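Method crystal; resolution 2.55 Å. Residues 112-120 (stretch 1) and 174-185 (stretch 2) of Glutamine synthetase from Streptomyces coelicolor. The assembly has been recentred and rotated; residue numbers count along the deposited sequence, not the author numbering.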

# COMPACT_ATOMS: atom_id res chain seq x y z
N GLY A 112 -6.95 -33.21 -36.38
CA GLY A 112 -7.02 -32.89 -34.97
C GLY A 112 -5.93 -31.88 -34.66
O GLY A 112 -4.77 -32.04 -35.07
N ILE A 113 -6.30 -30.83 -33.92
CA ILE A 113 -5.31 -29.82 -33.52
C ILE A 113 -5.19 -29.67 -31.99
O ILE A 113 -6.19 -29.49 -31.27
N GLU A 114 -3.95 -29.77 -31.51
CA GLU A 114 -3.69 -29.63 -30.09
C GLU A 114 -3.17 -28.19 -29.88
O GLU A 114 -2.02 -27.86 -30.18
N GLN A 115 -4.05 -27.35 -29.36
CA GLN A 115 -3.81 -25.92 -29.35
C GLN A 115 -3.29 -25.45 -28.02
O GLN A 115 -3.97 -25.53 -27.00
N GLU A 116 -2.06 -24.95 -28.05
CA GLU A 116 -1.43 -24.49 -26.84
C GLU A 116 -1.52 -22.97 -26.70
O GLU A 116 -1.62 -22.23 -27.69
N TYR A 117 -1.47 -22.51 -25.45
CA TYR A 117 -1.48 -21.09 -25.16
C TYR A 117 -0.90 -20.86 -23.78
O TYR A 117 -0.91 -21.76 -22.95
N THR A 118 -0.48 -19.62 -23.53
CA THR A 118 0.11 -19.25 -22.24
C THR A 118 -0.62 -18.05 -21.65
O THR A 118 -0.87 -17.07 -22.35
N PHE A 119 -0.97 -18.14 -20.36
CA PHE A 119 -1.59 -17.01 -19.65
C PHE A 119 -0.61 -15.92 -19.24
O PHE A 119 0.50 -16.21 -18.75
N PHE A 120 -1.05 -14.67 -19.35
CA PHE A 120 -0.23 -13.55 -18.93
C PHE A 120 -1.08 -12.60 -18.09
O PHE A 120 -2.28 -12.46 -18.32
N ALA A 174 -2.98 -29.23 -18.63
CA ALA A 174 -1.97 -28.24 -18.24
C ALA A 174 -0.63 -28.62 -18.87
O ALA A 174 -0.23 -29.80 -18.84
N GLU A 175 0.08 -27.64 -19.44
CA GLU A 175 1.33 -27.92 -20.16
C GLU A 175 2.60 -27.74 -19.32
O GLU A 175 2.53 -27.45 -18.13
N VAL A 176 3.75 -27.96 -19.96
CA VAL A 176 5.05 -28.00 -19.29
C VAL A 176 5.46 -26.67 -18.62
O VAL A 176 5.99 -26.66 -17.52
N MET A 177 5.21 -25.56 -19.30
CA MET A 177 5.45 -24.24 -18.74
C MET A 177 4.32 -23.80 -17.80
O MET A 177 3.14 -24.06 -18.05
N PRO A 178 4.68 -23.13 -16.70
CA PRO A 178 3.63 -22.64 -15.80
C PRO A 178 2.68 -21.64 -16.45
O PRO A 178 3.15 -20.68 -17.08
N GLY A 179 1.38 -21.85 -16.27
CA GLY A 179 0.37 -21.04 -16.90
C GLY A 179 0.19 -21.37 -18.37
O GLY A 179 -0.52 -20.64 -19.08
N GLN A 180 0.79 -22.48 -18.81
CA GLN A 180 0.64 -22.94 -20.18
C GLN A 180 -0.33 -24.10 -20.22
O GLN A 180 -0.25 -25.02 -19.39
N TRP A 181 -1.22 -24.04 -21.20
CA TRP A 181 -2.32 -24.99 -21.30
C TRP A 181 -2.54 -25.43 -22.74
O TRP A 181 -2.03 -24.81 -23.69
N GLU A 182 -3.31 -26.51 -22.87
CA GLU A 182 -3.67 -27.05 -24.17
C GLU A 182 -5.12 -27.52 -24.20
O GLU A 182 -5.65 -28.00 -23.20
N PHE A 183 -5.76 -27.33 -25.36
CA PHE A 183 -7.04 -27.98 -25.66
C PHE A 183 -6.96 -28.61 -27.05
O PHE A 183 -6.27 -28.10 -27.93
N GLN A 184 -7.65 -29.73 -27.24
CA GLN A 184 -7.55 -30.47 -28.50
C GLN A 184 -8.87 -30.39 -29.26
O GLN A 184 -9.93 -30.73 -28.72
N VAL A 185 -8.80 -29.96 -30.52
CA VAL A 185 -9.97 -29.88 -31.37
C VAL A 185 -9.91 -30.94 -32.45
O VAL A 185 -8.92 -31.04 -33.19

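Strand 112-120 and strand 180-185 run antiparallel, with N-to-C directions at 160°, and paired backbone hydrogen bonds such as Ile-113 N to Val-185 O (2.7 Å) fix which side chains become neighbours. Glu-114, Glu-116, Thr-118, Gln-180, Glu-182 and Gln-184 share one face; Ile-113, Gln-115, Tyr-117, Trp-181, Phe-183 and Val-185 share the other.

Ala-174 and Val-176 are out of reach of stretch 1, but Glu-175 between them points toward it (chi1 -92°, between wells); its OE2 lies 3.6 Å from Glu-116 OE2, a close approach of like charges. Met-177, t at chi1 and chi2, extends until its CE lies 3.8 Å from Thr-118 CG2. Pro-178 points away, but its backbone counts: one water donates to Pro-178 O (2.7 Å) and to Phe-119 O (2.8 Å), bridging strand 112-120 to the type II turn that runs from Met-177 to Gln-180. Gly-179 occupies that turn with phi 76°, a value that favours glycine, and its O accepts from Phe-119 N at 2.8 Å.

Gln-180 is extended (t, t), carrying its NE2 to Thr-118 OG1; the 3.2 Å separation and 164° angle support a hydrogen bond to the threonine, whose rotamer is m.

On the opposite face, Trp-181 (m, chi2 86°) contacts two aromatic neighbours, Tyr-117 and Phe-119. Its CB is 3.3 Å from CZ of Tyr-117 (p), and its CA sits over one face of that ring. The tyrosine ring and the indole five-membered ring are near parallel (22°), yet with centroids 5.8 Å apart they are slid so far that they barely overlap. Phe-119 (m) meets the indole obliquely, planes at 57°, with its CE2 3.6 Å from Trp-181 CD1. Trp-181 NE1 is hydrogen-bonded elsewhere in the structure.

Glu-182 (t, t) enters an acidic cluster: its OE1 is 3.3 Å from Glu-116 OE2, and its OE2 is 4.1 Å from Glu-114 OE1. Both glutamates of stretch 1 are m, t. Within stretch 2, Gln-184 NE2 donates to Glu-182 OE2 at 2.8 Å, giving that carboxylate a polar partner.

Phe-183 (p) receives Gln-115 CB over its ring face, 3.9 Å from the centroid and 18° off the normal, while Tyr-117 CE1 lies at its edge, 3.8 Å from Phe-183 CD2. Gln-115 (t, p) turns its end away, and its NE2 donates to Glu-116 O at 2.9 Å.

Gln-184 (m) also places its CG 3.8 Å from Glu-114 CG. Val-185 (t) ends the walk beside Ile-113 (m, t), on the face shared with Tyr-117, Trp-181 and Phe-183.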

# COMPACT_ATOMS: atom_id res chain seq x y z
CB ILE A 113 -5.56 -28.45 -34.23
CG1 ILE A 113 -5.63 -28.68 -35.76
CG2 ILE A 113 -4.46 -27.44 -33.91
CD1 ILE A 113 -6.06 -27.49 -36.55
CB GLU A 114 -2.64 -30.65 -29.66
CG GLU A 114 -3.01 -32.09 -30.10
CD GLU A 114 -1.96 -33.14 -29.71
OE1 GLU A 114 -0.81 -32.75 -29.37
OE2 GLU A 114 -2.29 -34.35 -29.73
CB GLN A 115 -5.10 -25.18 -29.67
CG GLN A 115 -5.04 -23.67 -29.43
CD GLN A 115 -4.28 -22.89 -30.53
OE1 GLN A 115 -4.77 -22.74 -31.68
NE2 GLN A 115 -3.11 -22.37 -30.16
CB GLU A 116 0.04 -24.95 -26.80
CG GLU A 116 0.18 -26.49 -26.75
CD GLU A 116 1.63 -26.97 -26.69
OE1 GLU A 116 2.54 -26.19 -27.06
OE2 GLU A 116 1.86 -28.13 -26.25
CB TYR A 117 -2.90 -20.53 -25.24
CG TYR A 117 -3.88 -21.22 -24.31
CD1 TYR A 117 -4.46 -22.44 -24.65
CD2 TYR A 117 -4.22 -20.66 -23.09
CE1 TYR A 117 -5.35 -23.07 -23.80
CE2 TYR A 117 -5.11 -21.30 -22.24
CZ TYR A 117 -5.67 -22.49 -22.60
OH TYR A 117 -6.56 -23.11 -21.74
CB THR A 118 1.63 -18.94 -22.39
OG1 THR A 118 2.25 -19.95 -23.22
CG2 THR A 118 2.32 -18.90 -21.02
CB PHE A 119 -2.37 -17.47 -18.42
CG PHE A 119 -3.67 -18.14 -18.74
CD1 PHE A 119 -4.55 -17.57 -19.62
CD2 PHE A 119 -3.99 -19.39 -18.18
CE1 PHE A 119 -5.75 -18.21 -19.94
CE2 PHE A 119 -5.18 -20.03 -18.49
CZ PHE A 119 -6.06 -19.44 -19.37
CB PHE A 120 0.33 -12.79 -20.14
CG PHE A 120 1.69 -13.25 -20.58
CD1 PHE A 120 1.85 -14.50 -21.18
CD2 PHE A 120 2.82 -12.46 -20.37
CE1 PHE A 120 3.12 -14.94 -21.57
CE2 PHE A 120 4.09 -12.89 -20.77
CZ PHE A 120 4.24 -14.14 -21.38
CB ALA A 174 -1.86 -28.18 -16.71
CB GLU A 175 1.42 -27.12 -21.46
CG GLU A 175 0.87 -27.88 -22.68
CD GLU A 175 1.69 -29.15 -22.99
OE1 GLU A 175 2.94 -29.10 -22.90
OE2 GLU A 175 1.08 -30.19 -23.39
CB VAL A 176 6.15 -28.46 -20.28
CG1 VAL A 176 7.55 -28.36 -19.63
CG2 VAL A 176 5.88 -29.89 -20.77
CB MET A 177 5.62 -23.22 -19.87
CG MET A 177 6.19 -21.89 -19.39
SD MET A 177 6.22 -20.64 -20.68
CE MET A 177 5.93 -19.16 -19.75
CB PRO A 178 4.43 -21.96 -14.67
CG PRO A 178 5.80 -21.78 -15.20
CD PRO A 178 6.02 -22.90 -16.15
CB GLN A 180 1.99 -23.36 -20.77
CG GLN A 180 2.07 -23.36 -22.30
CD GLN A 180 3.48 -23.63 -22.81
OE1 GLN A 180 4.02 -24.73 -22.66
NE2 GLN A 180 4.08 -22.61 -23.43
CB TRP A 181 -3.60 -24.35 -20.76
CG TRP A 181 -3.58 -24.06 -19.29
CD1 TRP A 181 -3.08 -22.94 -18.69
CD2 TRP A 181 -4.07 -24.89 -18.24
NE1 TRP A 181 -3.24 -23.02 -17.33
CE2 TRP A 181 -3.84 -24.21 -17.03
CE3 TRP A 181 -4.68 -26.14 -18.20
CZ2 TRP A 181 -4.21 -24.74 -15.79
CZ3 TRP A 181 -5.04 -26.67 -16.96
CH2 TRP A 181 -4.81 -25.96 -15.78
CB GLU A 182 -2.76 -28.22 -24.52
CG GLU A 182 -2.91 -28.74 -25.93
CD GLU A 182 -2.15 -30.05 -26.12
OE1 GLU A 182 -0.89 -30.01 -26.16
OE2 GLU A 182 -2.80 -31.12 -26.22
CB PHE A 183 -8.24 -27.03 -25.49
CG PHE A 183 -8.29 -25.91 -26.51
CD1 PHE A 183 -8.85 -26.09 -27.76
CD2 PHE A 183 -7.74 -24.67 -26.22
CE1 PHE A 183 -8.89 -25.06 -28.71
CE2 PHE A 183 -7.78 -23.64 -27.16
CZ PHE A 183 -8.36 -23.84 -28.40
CB GLN A 184 -7.18 -31.93 -28.22
CG GLN A 184 -5.84 -32.09 -27.49
CD GLN A 184 -6.03 -32.60 -26.07
OE1 GLN A 184 -6.95 -33.37 -25.81
NE2 GLN A 184 -5.16 -32.17 -25.15
CB VAL A 185 -10.10 -28.51 -32.03
CG1 VAL A 185 -11.46 -28.40 -32.73
CG2 VAL A 185 -9.95 -27.42 -31.02
O HOH W 1 2.17 -18.18 -17.64